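Long-range contacts in phosphoribosylaminoimidazole-succinocarboxamide synthase (Pyrococcus horikoshii, PDB 4O86), which catalyses the ATP-dependent joining of L-aspartate to 5-amino-1-(5-phosphoribosyl)imidazole-4-carboxylate, giving SAICAR in de novo purine biosynthesis: residues E89-N94 against D173-F178; R93-G98 against G109-E114. All coordinates share one frame; numbering follows the deposited sequence.

Contact 1 of 2, residues E89-N94 against D173-F178; sequences EVVVRN and DFKLEF. With CDP (cytidine-5'-diphosphate), chain C; C5P (cytidine-5'-monophosphate), chain D; PO4 (phosphate ion), chain G.
Val-90 and Val-92 pair with Leu-176 and Phe-174 through four backbone hydrogen bonds. Val-90 N donates to Leu-176 O at 2.8 Å, nearly straight, and Leu-176 N donates back to Val-90 O. Val-92 and Phe-174 repeat this exchange with more bent bonds.

Apolar contacts lie on the face of Val-90 and Val-92. With Phe-174 CG between its backbone N and carbonyl carbon (chi1 60°), the ring lies alongside Val-92, CZ 3.6 Å from Val-92 CB. Val-90 CG2 meets the edge of the Phe-178 ring. Helix 143-165 packs against this face.

The segments belong to antiparallel neighbours, strands 84-93 and 169-180, in the central sheet of the SAICAR synthetase fold. The face of Val-91 and Lys-175 supports a cytidine nucleotide, modelled as CDP and CMP in one place.

Arg-93 NH1 and NH2 donate hydrogen bonds to CDP O1A and O2A, each at 2.9 Å; NH1 is also salt-bridged to Glu-118. Arg-93 NH2 forms a long, weak salt bridge to Asp-173 OD2, at 3.3 Å, the two flat groups almost perpendicular. A water links Arg-93 NE to Asp-173 OD2, itself salt-bridged to Arg-198. Asp-173 OD1 lies 2.7 Å from CDP O3', and Glu-89 OE2 2.9 Å from CDP N4, while Glu-89 OE1 has a salt bridge to Lys-122. Lys-175 NZ forms salt bridges to Glu-177 OE2 at 2.8 Å and to Asp-190, and donates to a phosphate ion probably from the crystallisation liquor. Glu-177 OE1 is hydrogen-bonded to ADP O2'. A methionine at Lys-175 would probably leave Glu-177 OE2 and the phosphate without this cationic partner.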
ATOM      1  N   GLU A  89      -3.138   1.325 -11.724  1.00 15.81           N
ATOM      2  CA  GLU A  89      -1.887   1.785 -12.287  1.00 15.62           C
ATOM      3  C   GLU A  89      -0.828   0.958 -11.586  1.00 15.04           C
ATOM      4  O   GLU A  89      -0.784   0.916 -10.351  1.00 14.39           O
ATOM      5  CB  GLU A  89      -1.721   3.283 -12.062  1.00 17.64           C
ATOM      6  CG  GLU A  89      -2.790   4.065 -12.826  1.00 20.33           C
ATOM      7  CD  GLU A  89      -2.535   5.551 -12.903  1.00 23.24           C
ATOM      8  OE1 GLU A  89      -3.457   6.282 -13.343  1.00 24.96           O
ATOM      9  OE2 GLU A  89      -1.423   5.999 -12.533  1.00 24.55           O
ATOM     10  N   VAL A  90      -0.024   0.253 -12.383  1.00 13.97           N
ATOM     11  CA  VAL A  90       0.965  -0.682 -11.875  1.00 13.07           C
ATOM     12  C   VAL A  90       2.341  -0.058 -12.036  1.00 13.17           C
ATOM     13  O   VAL A  90       2.802   0.178 -13.145  1.00 13.45           O
ATOM     14  CB  VAL A  90       0.881  -2.037 -12.604  1.00 12.84           C
ATOM     15  CG1 VAL A  90       1.872  -3.031 -12.016  1.00 12.30           C
ATOM     16  CG2 VAL A  90      -0.545  -2.586 -12.522  1.00 12.34           C
ATOM     17  N   VAL A  91       2.977   0.245 -10.919  1.00 12.95           N
ATOM     18  CA  VAL A  91       4.239   0.941 -10.944  1.00 13.02           C
ATOM     19  C   VAL A  91       5.385  -0.037 -10.615  1.00 13.16           C
ATOM     20  O   VAL A  91       5.337  -0.749  -9.609  1.00 13.07           O
ATOM     21  CB  VAL A  91       4.228   2.154  -9.980  1.00 13.34           C
ATOM     22  CG1 VAL A  91       5.611   2.775  -9.904  1.00 13.06           C
ATOM     23  CG2 VAL A  91       3.209   3.208 -10.430  1.00 12.93           C
ATOM     24  N   VAL A  92       6.390  -0.089 -11.485  1.00 12.74           N
ATOM     25  CA  VAL A  92       7.586  -0.875 -11.219  1.00 13.46           C
ATOM     26  C   VAL A  92       8.765   0.079 -10.956  1.00 13.33           C
ATOM     27  O   VAL A  92       8.915   1.064 -11.653  1.00 12.74           O
ATOM     28  CB  VAL A  92       7.898  -1.835 -12.392  1.00 13.43           C
ATOM     29  CG1 VAL A  92       9.031  -2.768 -12.029  1.00 13.51           C
ATOM     30  CG2 VAL A  92       6.663  -2.641 -12.775  1.00 13.38           C
ATOM     31  N   ARG A  93       9.580  -0.205  -9.939  1.00 13.39           N
ATOM     32  CA  ARG A  93      10.632   0.724  -9.525  1.00 13.37           C
ATOM     33  C   ARG A  93      11.992   0.029  -9.353  1.00 14.06           C
ATOM     34  O   ARG A  93      12.097  -0.969  -8.624  1.00 14.28           O
ATOM     35  CB  ARG A  93      10.213   1.466  -8.236  1.00 13.19           C
ATOM     36  CG  ARG A  93       8.696   1.683  -8.106  1.00 12.75           C
ATOM     37  CD  ARG A  93       8.310   2.540  -6.907  1.00 12.92           C
ATOM     38  NE  ARG A  93       8.688   3.924  -7.118  1.00 12.39           N
ATOM     39  CZ  ARG A  93       7.866   4.969  -7.113  1.00 12.69           C
ATOM     40  NH1 ARG A  93       6.555   4.836  -6.866  1.00 12.14           N
ATOM     41  NH2 ARG A  93       8.379   6.172  -7.350  1.00 12.00           N
ATOM     42  N   ASN A  94      13.021   0.560 -10.024  1.00 14.50           N
ATOM     43  CA  ASN A  94      14.403   0.019  -9.951  1.00 14.79           C
ATOM     44  C   ASN A  94      15.343   0.872  -9.089  1.00 15.46           C
ATOM     45  O   ASN A  94      16.241   0.351  -8.399  1.00 15.66           O
ATOM     46  CB  ASN A  94      14.988  -0.128 -11.358  1.00 13.87           C
ATOM     47  CG  ASN A  94      14.152  -1.047 -12.235  1.00 14.41           C
ATOM     48  OD1 ASN A  94      13.821  -2.170 -11.836  1.00 14.56           O
ATOM     49  ND2 ASN A  94      13.782  -0.571 -13.416  1.00 13.76           N
ATOM     50  N   ASP A 173      11.894   4.113 -12.891  1.00 14.79           N
ATOM     51  CA  ASP A 173      10.609   3.489 -12.550  1.00 14.68           C
ATOM     52  C   ASP A 173       9.670   3.784 -13.699  1.00 14.52           C
ATOM     53  O   ASP A 173      10.063   4.493 -14.629  1.00 14.78           O
ATOM     54  CB  ASP A 173      10.034   4.039 -11.237  1.00 14.17           C
ATOM     55  CG  ASP A 173       9.921   5.570 -11.231  1.00 13.96           C
ATOM     56  OD1 ASP A 173       9.647   6.168 -12.281  1.00 13.53           O
ATOM     57  OD2 ASP A 173      10.103   6.173 -10.162  1.00 14.18           O
ATOM     58  N   PHE A 174       8.453   3.242 -13.652  1.00 13.73           N
ATOM     59  CA  PHE A 174       7.460   3.488 -14.706  1.00 13.37           C
ATOM     60  C   PHE A 174       6.097   2.967 -14.296  1.00 13.01           C
ATOM     61  O   PHE A 174       5.984   2.146 -13.390  1.00 12.36           O
ATOM     62  CB  PHE A 174       7.888   2.866 -16.058  1.00 13.72           C
ATOM     63  CG  PHE A 174       8.073   1.365 -16.023  1.00 13.52           C
ATOM     64  CD1 PHE A 174       7.071   0.516 -16.487  1.00 13.57           C
ATOM     65  CD2 PHE A 174       9.251   0.800 -15.537  1.00 13.44           C
ATOM     66  CE1 PHE A 174       7.231  -0.865 -16.473  1.00 13.47           C
ATOM     67  CE2 PHE A 174       9.417  -0.584 -15.509  1.00 13.65           C
ATOM     68  CZ  PHE A 174       8.403  -1.419 -15.975  1.00 13.43           C
ATOM     69  N   LYS A 175       5.063   3.451 -14.973  1.00 13.14           N
ATOM     70  CA  LYS A 175       3.693   3.029 -14.708  1.00 12.74           C
ATOM     71  C   LYS A 175       3.099   2.293 -15.923  1.00 12.61           C
ATOM     72  O   LYS A 175       3.229   2.740 -17.061  1.00 11.88           O
ATOM     73  CB  LYS A 175       2.833   4.247 -14.358  1.00 12.79           C
ATOM     74  CG  LYS A 175       1.380   3.940 -13.982  1.00 13.08           C
ATOM     75  CD  LYS A 175       0.427   3.973 -15.177  1.00 13.32           C
ATOM     76  CE  LYS A 175       0.247   5.396 -15.730  1.00 13.77           C
ATOM     77  NZ  LYS A 175      -0.557   5.434 -16.997  1.00 13.69           N
ATOM     78  N   LEU A 176       2.418   1.183 -15.657  1.00 12.40           N
ATOM     79  CA  LEU A 176       1.660   0.480 -16.682  1.00 12.40           C
ATOM     80  C   LEU A 176       0.179   0.410 -16.335  1.00 12.50           C
ATOM     81  O   LEU A 176      -0.225   0.558 -15.167  1.00 11.70           O
ATOM     82  CB  LEU A 176       2.177  -0.956 -16.865  1.00 12.15           C
ATOM     83  CG  LEU A 176       3.656  -1.152 -17.204  1.00 12.42           C
ATOM     84  CD1 LEU A 176       3.986  -2.639 -17.175  1.00 12.12           C
ATOM     85  CD2 LEU A 176       4.017  -0.519 -18.545  1.00 11.90           C
ATOM     86  N   GLU A 177      -0.621   0.150 -17.364  1.00 12.59           N
ATOM     87  CA  GLU A 177      -2.028  -0.160 -17.192  1.00 12.92           C
ATOM     88  C   GLU A 177      -2.391  -1.398 -18.012  1.00 12.99           C
ATOM     89  O   GLU A 177      -1.734  -1.715 -19.019  1.00 12.78           O
ATOM     90  CB  GLU A 177      -2.881   1.035 -17.598  1.00 13.69           C
ATOM     91  CG  GLU A 177      -2.715   2.214 -16.657  1.00 14.64           C
ATOM     92  CD  GLU A 177      -3.617   3.369 -17.009  1.00 15.46           C
ATOM     93  OE1 GLU A 177      -4.731   3.111 -17.500  1.00 16.29           O
ATOM     94  OE2 GLU A 177      -3.212   4.523 -16.784  1.00 15.29           O
ATOM     95  N   PHE A 178      -3.434  -2.091 -17.573  1.00 12.92           N
ATOM     96  CA  PHE A 178      -3.825  -3.366 -18.155  1.00 13.13           C
ATOM     97  C   PHE A 178      -5.329  -3.463 -18.285  1.00 13.75           C
ATOM     98  O   PHE A 178      -6.081  -2.839 -17.525  1.00 13.37           O
ATOM     99  CB  PHE A 178      -3.394  -4.525 -17.245  1.00 13.30           C
ATOM    100  CG  PHE A 178      -1.920  -4.681 -17.105  1.00 13.28           C
ATOM    101  CD1 PHE A 178      -1.217  -5.540 -17.947  1.00 13.15           C
ATOM    102  CD2 PHE A 178      -1.221  -3.970 -16.127  1.00 13.70           C
ATOM    103  CE1 PHE A 178       0.145  -5.710 -17.812  1.00 13.10           C
ATOM    104  CE2 PHE A 178       0.153  -4.129 -15.991  1.00 13.17           C
ATOM    105  CZ  PHE A 178       0.830  -4.990 -16.835  1.00 13.48           C
TER
HETATM  106  O3B CDP C 502       4.045  11.815  -8.218  0.50 15.93           O
HETATM  107  PB  CDP C 502       5.036  10.966  -8.967  0.50 16.39           P
HETATM  108  O1B CDP C 502       4.807  10.994 -10.469  0.50 15.98           O
HETATM  109  O2B CDP C 502       6.467  11.129  -8.533  0.50 15.41           O
HETATM  110  O3A CDP C 502       4.632   9.461  -8.530  0.50 16.19           O
HETATM  111  PA  CDP C 502       5.654   8.215  -8.439  0.50 16.32           P
HETATM  112  O1A CDP C 502       4.960   7.091  -7.709  0.50 16.70           O
HETATM  113  O2A CDP C 502       6.997   8.667  -7.903  0.50 16.40           O
HETATM  114  O5' CDP C 502       5.827   7.808  -9.985  0.50 16.38           O
HETATM  115  C5' CDP C 502       6.180   6.480 -10.361  0.50 16.84           C
HETATM  116  C4' CDP C 502       6.240   6.388 -11.880  0.50 17.53           C
HETATM  117  O4' CDP C 502       4.924   6.246 -12.413  0.50 17.87           O
HETATM  118  C3' CDP C 502       6.804   7.665 -12.481  0.50 17.96           C
HETATM  119  O3' CDP C 502       7.626   7.328 -13.604  0.50 17.74           O
HETATM  120  C2' CDP C 502       5.611   8.445 -12.968  0.50 18.19           C
HETATM  121  O2' CDP C 502       5.991   9.152 -14.153  0.50 18.72           O
HETATM  122  C1' CDP C 502       4.584   7.359 -13.250  0.50 18.49           C
HETATM  123  N1  CDP C 502       3.203   7.761 -12.940  0.50 18.99           N
HETATM  124  C2  CDP C 502       2.270   7.942 -13.985  0.50 18.88           C
HETATM  125  O2  CDP C 502       2.628   7.783 -15.170  0.50 18.46           O
HETATM  126  N3  CDP C 502       0.992   8.293 -13.700  0.50 19.21           N
HETATM  127  C4  CDP C 502       0.596   8.463 -12.420  0.50 19.57           C
HETATM  128  N4  CDP C 502      -0.681   8.817 -12.151  0.50 20.38           N
HETATM  129  C5  CDP C 502       1.498   8.286 -11.374  0.50 19.54           C
HETATM  130  C6  CDP C 502       2.814   7.923 -11.665  0.50 19.45           C
HETATM  131  O3P C5P D 503       4.958   9.566  -8.467  0.50 16.44           O
HETATM  132  P   C5P D 503       5.618   8.215  -8.377  0.50 16.37           P
HETATM  133  O1P C5P D 503       7.099   8.241  -8.075  0.50 16.30           O
HETATM  134  O2P C5P D 503       4.861   7.228  -7.521  0.50 16.62           O
HETATM  135  O5' C5P D 503       5.543   7.673  -9.889  0.50 16.46           O
HETATM  136  C5' C5P D 503       6.224   6.483 -10.285  0.50 16.91           C
HETATM  137  C4' C5P D 503       6.259   6.388 -11.805  0.50 17.57           C
HETATM  138  O4' C5P D 503       4.940   6.215 -12.321  0.50 17.89           O
HETATM  139  C3' C5P D 503       6.796   7.667 -12.427  0.50 18.03           C
HETATM  140  O3' C5P D 503       7.629   7.329 -13.542  0.50 17.81           O
HETATM  141  C2' C5P D 503       5.589   8.409 -12.938  0.50 18.24           C
HETATM  142  O2' C5P D 503       5.962   9.091 -14.141  0.50 18.83           O
HETATM  143  C1' C5P D 503       4.584   7.296 -13.195  0.50 18.52           C
HETATM  144  N1  C5P D 503       3.194   7.682 -12.907  0.50 19.00           N
HETATM  145  C2  C5P D 503       2.288   7.911 -13.967  0.50 18.87           C
HETATM  146  N3  C5P D 503       1.003   8.249 -13.699  0.50 19.18           N
HETATM  147  C4  C5P D 503       0.577   8.363 -12.422  0.50 19.48           C
HETATM  148  C5  C5P D 503       1.451   8.138 -11.363  0.50 19.48           C
HETATM  149  C6  C5P D 503       2.773   7.787 -11.637  0.50 19.42           C
HETATM  150  O2  C5P D 503       2.675   7.803 -15.150  0.50 18.47           O
HETATM  151  N4  C5P D 503      -0.706   8.703 -12.167  0.50 20.28           N
HETATM  152  P   PO4 G 506      -2.266   8.686 -15.485  0.80 38.08           P
HETATM  153  O1  PO4 G 506      -2.490   8.555 -14.002  0.80 36.50           O
HETATM  154  O2  PO4 G 506      -0.793   8.677 -15.828  0.80 36.54           O
HETATM  155  O3  PO4 G 506      -2.910   7.518 -16.191  0.80 38.82           O
HETATM  156  O4  PO4 G 506      -2.891   9.993 -15.941  0.80 37.96           O
HETATM  157  O   HOH W   1      11.152   4.956  -7.960  1.00 10.96           O

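Contact 2 of 2, residues R93-G98 against G109-E114; sequences RNVVAG and GYELPE. With C5P (cytidine-5'-monophosphate), chain D; CDP (cytidine-5'-diphosphate), chain C.
The loop that joins the neighbouring antiparallel strands 84-93 and 111-121 closes on itself where Val-96 meets Gly-109 and Tyr-110. Val-96 O accepts from Gly-109 N at 2.9 Å, and Val-96 N donates to Tyr-110 O at the same distance. Both donors lie in the plane of the carbonyl they meet. A third bond, from Leu-112 N to Asn-94 O, has its donor tilted from the plane of the Asn-94 carbonyl. Between this bond and that of Val-96 N, Val-95 and Glu-111 form a non-hydrogen-bonded antiparallel pair.

Leu-112 reaches in from the second segment. With CG anti to its own carbonyl carbon (chi1 -62°), its two methyls find different partners. CD1 comes up to Arg-93 O at 3.2 Å, and CD2 touches Val-96 CG2 at 3.8 Å. The same methyl of Val-96 leans on Tyr-110 CB.

The chain turns a corner at Asn-94, just after strand 84-93, and then leads toward the nucleotide site. CB of Asn-94 points away from 109-114, and its ND2 bonds to Asn-157 OD1 and Leu-171 O. At the far end Gly-98 CA lies 3.3 Å from CDP O2A. A side chain there would clash with that oxygen, and the positive phi also suits glycine.

Val-95 puts its two methyls to different uses. CG1 rests on Gly-109 CA at 3.6 Å, close to Tyr-110 O as well. CG2 meets Glu-111 OE1, where the acidic chain is bent at chi2. The Val-95 side chain also packs on Trp-200 and Val-172. Glu-114 touches Lys-137 of the second subunit.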
ATOM      1  N   ARG A  93       9.580  -0.205  -9.939  1.00 13.39           N
ATOM      2  CA  ARG A  93      10.632   0.724  -9.525  1.00 13.37           C
ATOM      3  C   ARG A  93      11.992   0.029  -9.353  1.00 14.06           C
ATOM      4  O   ARG A  93      12.097  -0.969  -8.624  1.00 14.28           O
ATOM      5  CB  ARG A  93      10.213   1.466  -8.236  1.00 13.19           C
ATOM      6  CG  ARG A  93       8.696   1.683  -8.106  1.00 12.75           C
ATOM      7  CD  ARG A  93       8.310   2.540  -6.907  1.00 12.92           C
ATOM      8  NE  ARG A  93       8.688   3.924  -7.118  1.00 12.39           N
ATOM      9  CZ  ARG A  93       7.866   4.969  -7.113  1.00 12.69           C
ATOM     10  NH1 ARG A  93       6.555   4.836  -6.866  1.00 12.14           N
ATOM     11  NH2 ARG A  93       8.379   6.172  -7.350  1.00 12.00           N
ATOM     12  N   ASN A  94      13.021   0.560 -10.024  1.00 14.50           N
ATOM     13  CA  ASN A  94      14.403   0.019  -9.951  1.00 14.79           C
ATOM     14  C   ASN A  94      15.343   0.872  -9.089  1.00 15.46           C
ATOM     15  O   ASN A  94      16.241   0.351  -8.399  1.00 15.66           O
ATOM     16  CB  ASN A  94      14.988  -0.128 -11.358  1.00 13.87           C
ATOM     17  CG  ASN A  94      14.152  -1.047 -12.235  1.00 14.41           C
ATOM     18  OD1 ASN A  94      13.821  -2.170 -11.836  1.00 14.56           O
ATOM     19  ND2 ASN A  94      13.782  -0.571 -13.416  1.00 13.76           N
ATOM     20  N   VAL A  95      15.128   2.185  -9.167  1.00 14.78           N
ATOM     21  CA  VAL A  95      15.927   3.185  -8.486  1.00 14.96           C
ATOM     22  C   VAL A  95      14.943   4.061  -7.722  1.00 15.37           C
ATOM     23  O   VAL A  95      13.862   4.369  -8.241  1.00 15.73           O
ATOM     24  CB  VAL A  95      16.719   4.033  -9.508  1.00 14.87           C
ATOM     25  CG1 VAL A  95      17.396   5.219  -8.842  1.00 15.33           C
ATOM     26  CG2 VAL A  95      17.739   3.164 -10.233  1.00 14.93           C
ATOM     27  N   VAL A  96      15.302   4.429  -6.491  1.00 15.21           N
ATOM     28  CA  VAL A  96      14.467   5.289  -5.641  1.00 15.21           C
ATOM     29  C   VAL A  96      14.329   6.704  -6.231  1.00 15.42           C
ATOM     30  O   VAL A  96      15.329   7.387  -6.492  1.00 14.94           O
ATOM     31  CB  VAL A  96      15.032   5.391  -4.205  1.00 15.56           C
ATOM     32  CG1 VAL A  96      14.197   6.355  -3.368  1.00 15.58           C
ATOM     33  CG2 VAL A  96      15.114   4.012  -3.539  1.00 14.96           C
ATOM     34  N   ALA A  97      13.080   7.124  -6.432  1.00 15.56           N
ATOM     35  CA  ALA A  97      12.742   8.469  -6.903  1.00 15.20           C
ATOM     36  C   ALA A  97      11.275   8.743  -6.553  1.00 15.54           C
ATOM     37  O   ALA A  97      10.559   7.827  -6.138  1.00 14.29           O
ATOM     38  CB  ALA A  97      12.954   8.562  -8.411  1.00 15.22           C
ATOM     39  N   GLY A  98      10.829   9.991  -6.728  1.00 15.52           N
ATOM     40  CA  GLY A  98       9.412  10.353  -6.515  1.00 15.99           C
ATOM     41  C   GLY A  98       8.809   9.938  -5.180  1.00 16.00           C
ATOM     42  O   GLY A  98       9.445  10.074  -4.128  1.00 16.70           O
ATOM     43  N   GLY A 109      18.071   8.065  -6.068  1.00 16.87           N
ATOM     44  CA  GLY A 109      19.211   7.456  -6.742  1.00 16.68           C
ATOM     45  C   GLY A 109      19.672   6.151  -6.127  1.00 16.72           C
ATOM     46  O   GLY A 109      20.472   5.434  -6.716  1.00 17.17           O
ATOM     47  N   TYR A 110      19.178   5.834  -4.936  1.00 17.35           N
ATOM     48  CA  TYR A 110      19.453   4.523  -4.326  1.00 17.67           C
ATOM     49  C   TYR A 110      19.018   3.409  -5.279  1.00 18.32           C
ATOM     50  O   TYR A 110      17.897   3.408  -5.772  1.00 17.76           O
ATOM     51  CB  TYR A 110      18.717   4.405  -2.998  1.00 16.89           C
ATOM     52  CG  TYR A 110      19.045   3.187  -2.152  1.00 17.37           C
ATOM     53  CD1 TYR A 110      19.938   3.284  -1.073  1.00 16.50           C
ATOM     54  CD2 TYR A 110      18.431   1.955  -2.396  1.00 16.80           C
ATOM     55  CE1 TYR A 110      20.215   2.189  -0.275  1.00 16.21           C
ATOM     56  CE2 TYR A 110      18.699   0.847  -1.599  1.00 16.77           C
ATOM     57  CZ  TYR A 110      19.582   0.977  -0.545  1.00 16.52           C
ATOM     58  OH  TYR A 110      19.851  -0.112   0.218  1.00 16.46           O
ATOM     59  N   GLU A 111      19.937   2.485  -5.549  1.00 19.35           N
ATOM     60  CA  GLU A 111      19.673   1.328  -6.384  1.00 20.22           C
ATOM     61  C   GLU A 111      19.003   0.229  -5.562  1.00 19.08           C
ATOM     62  O   GLU A 111      19.573  -0.238  -4.576  1.00 18.88           O
ATOM     63  CB  GLU A 111      20.992   0.810  -6.933  1.00 23.87           C
ATOM     64  CG  GLU A 111      20.909  -0.531  -7.643  1.00 27.56           C
ATOM     65  CD  GLU A 111      20.937  -0.353  -9.141  1.00 31.80           C
ATOM     66  OE1 GLU A 111      20.145   0.485  -9.643  1.00 32.87           O
ATOM     67  OE2 GLU A 111      21.767  -1.024  -9.803  1.00 31.78           O
ATOM     68  N   LEU A 112      17.804  -0.185  -5.957  1.00 17.26           N
ATOM     69  CA  LEU A 112      17.082  -1.202  -5.189  1.00 16.98           C
ATOM     70  C   LEU A 112      17.708  -2.598  -5.355  1.00 17.26           C
ATOM     71  O   LEU A 112      18.175  -2.928  -6.446  1.00 16.96           O
ATOM     72  CB  LEU A 112      15.579  -1.210  -5.538  1.00 15.89           C
ATOM     73  CG  LEU A 112      14.811   0.081  -5.230  1.00 15.70           C
ATOM     74  CD1 LEU A 112      13.456   0.096  -5.928  1.00 15.64           C
ATOM     75  CD2 LEU A 112      14.646   0.289  -3.725  1.00 15.05           C
ATOM     76  N   PRO A 113      17.730  -3.411  -4.270  1.00 17.50           N
ATOM     77  CA  PRO A 113      18.282  -4.768  -4.391  1.00 18.50           C
ATOM     78  C   PRO A 113      17.466  -5.647  -5.345  1.00 19.88           C
ATOM     79  O   PRO A 113      18.004  -6.581  -5.939  1.00 20.41           O
ATOM     80  CB  PRO A 113      18.254  -5.310  -2.943  1.00 18.58           C
ATOM     81  CG  PRO A 113      17.253  -4.455  -2.210  1.00 18.18           C
ATOM     82  CD  PRO A 113      17.289  -3.104  -2.890  1.00 17.47           C
ATOM     83  N   GLU A 114      16.180  -5.335  -5.498  1.00 20.39           N
ATOM     84  CA  GLU A 114      15.342  -5.964  -6.517  1.00 20.22           C
ATOM     85  C   GLU A 114      14.173  -5.022  -6.870  1.00 18.85           C
ATOM     86  O   GLU A 114      13.894  -4.075  -6.130  1.00 18.79           O
ATOM     87  CB  GLU A 114      14.847  -7.361  -6.071  1.00 21.76           C
ATOM     88  CG  GLU A 114      13.912  -7.387  -4.866  1.00 23.81           C
ATOM     89  CD  GLU A 114      14.641  -7.291  -3.533  1.00 26.66           C
ATOM     90  OE1 GLU A 114      14.149  -6.571  -2.632  1.00 26.84           O
ATOM     91  OE2 GLU A 114      15.715  -7.927  -3.379  1.00 28.15           O
TER
HETATM   92  O3P C5P D 503       4.958   9.566  -8.467  0.50 16.44           O
HETATM   93  P   C5P D 503       5.618   8.215  -8.377  0.50 16.37           P
HETATM   94  O1P C5P D 503       7.099   8.241  -8.075  0.50 16.30           O
HETATM   95  O2P C5P D 503       4.861   7.228  -7.521  0.50 16.62           O
HETATM   96  O5' C5P D 503       5.543   7.673  -9.889  0.50 16.46           O
HETATM   97  C5' C5P D 503       6.224   6.483 -10.285  0.50 16.91           C
HETATM   98  C4' C5P D 503       6.259   6.388 -11.805  0.50 17.57           C
HETATM   99  O4' C5P D 503       4.940   6.215 -12.321  0.50 17.89           O
HETATM  100  C3' C5P D 503       6.796   7.667 -12.427  0.50 18.03           C
HETATM  101  O3' C5P D 503       7.629   7.329 -13.542  0.50 17.81           O
HETATM  102  C2' C5P D 503       5.589   8.409 -12.938  0.50 18.24           C
HETATM  103  O2' C5P D 503       5.962   9.091 -14.141  0.50 18.83           O
HETATM  104  C1' C5P D 503       4.584   7.296 -13.195  0.50 18.52           C
HETATM  105  N1  C5P D 503       3.194   7.682 -12.907  0.50 19.00           N
HETATM  106  C2  C5P D 503       2.288   7.911 -13.967  0.50 18.87           C
HETATM  107  N3  C5P D 503       1.003   8.249 -13.699  0.50 19.18           N
HETATM  108  C4  C5P D 503       0.577   8.363 -12.422  0.50 19.48           C
HETATM  109  C5  C5P D 503       1.451   8.138 -11.363  0.50 19.48           C
HETATM  110  C6  C5P D 503       2.773   7.787 -11.637  0.50 19.42           C
HETATM  111  O2  C5P D 503       2.675   7.803 -15.150  0.50 18.47           O
HETATM  112  N4  C5P D 503      -0.706   8.703 -12.167  0.50 20.28           N
HETATM  113  O3B CDP C 502       4.045  11.815  -8.218  0.50 15.93           O
HETATM  114  PB  CDP C 502       5.036  10.966  -8.967  0.50 16.39           P
HETATM  115  O1B CDP C 502       4.807  10.994 -10.469  0.50 15.98           O
HETATM  116  O2B CDP C 502       6.467  11.129  -8.533  0.50 15.41           O
HETATM  117  O3A CDP C 502       4.632   9.461  -8.530  0.50 16.19           O
HETATM  118  PA  CDP C 502       5.654   8.215  -8.439  0.50 16.32           P
HETATM  119  O1A CDP C 502       4.960   7.091  -7.709  0.50 16.70           O
HETATM  120  O2A CDP C 502       6.997   8.667  -7.903  0.50 16.40           O
HETATM  121  O5' CDP C 502       5.827   7.808  -9.985  0.50 16.38           O
HETATM  122  C5' CDP C 502       6.180   6.480 -10.361  0.50 16.84           C
HETATM  123  C4' CDP C 502       6.240   6.388 -11.880  0.50 17.53           C
HETATM  124  O4' CDP C 502       4.924   6.246 -12.413  0.50 17.87           O
HETATM  125  C3' CDP C 502       6.804   7.665 -12.481  0.50 17.96           C
HETATM  126  O3' CDP C 502       7.626   7.328 -13.604  0.50 17.74           O
HETATM  127  C2' CDP C 502       5.611   8.445 -12.968  0.50 18.19           C
HETATM  128  O2' CDP C 502       5.991   9.152 -14.153  0.50 18.72           O
HETATM  129  C1' CDP C 502       4.584   7.359 -13.250  0.50 18.49           C
HETATM  130  N1  CDP C 502       3.203   7.761 -12.940  0.50 18.99           N
HETATM  131  C2  CDP C 502       2.270   7.942 -13.985  0.50 18.88           C
HETATM  132  O2  CDP C 502       2.628   7.783 -15.170  0.50 18.46           O
HETATM  133  N3  CDP C 502       0.992   8.293 -13.700  0.50 19.21           N
HETATM  134  C4  CDP C 502       0.596   8.463 -12.420  0.50 19.57           C
HETATM  135  N4  CDP C 502      -0.681   8.817 -12.151  0.50 20.38           N
HETATM  136  C5  CDP C 502       1.498   8.286 -11.374  0.50 19.54           C
HETATM  137  C6  CDP C 502       2.814   7.923 -11.665  0.50 19.45           C

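Both contacts start from the same part of the chain and share Arg-93 and Asn-94. Contact 1 is fully buried near the centre of the chain and joins strands 84-93 and 169-180. The centre of contact 2 lies about 17 Å from the centre of the chain, and this contact is partly buried. It joins the loop after strand 84-93 to strand 111-121, the other neighbour of 84-93 in the sheet. Contact 1 adds charged groups, phosphate and nucleotide to its backbone pairing. Contact 2 relies on three backbone bonds and aliphatic packing, with Gly-98 and Gly-109 at backbone angles that suit glycine. The two meet where Ala-97 CB packs on Asp-173 OD2, and both border the cytidine nucleotide.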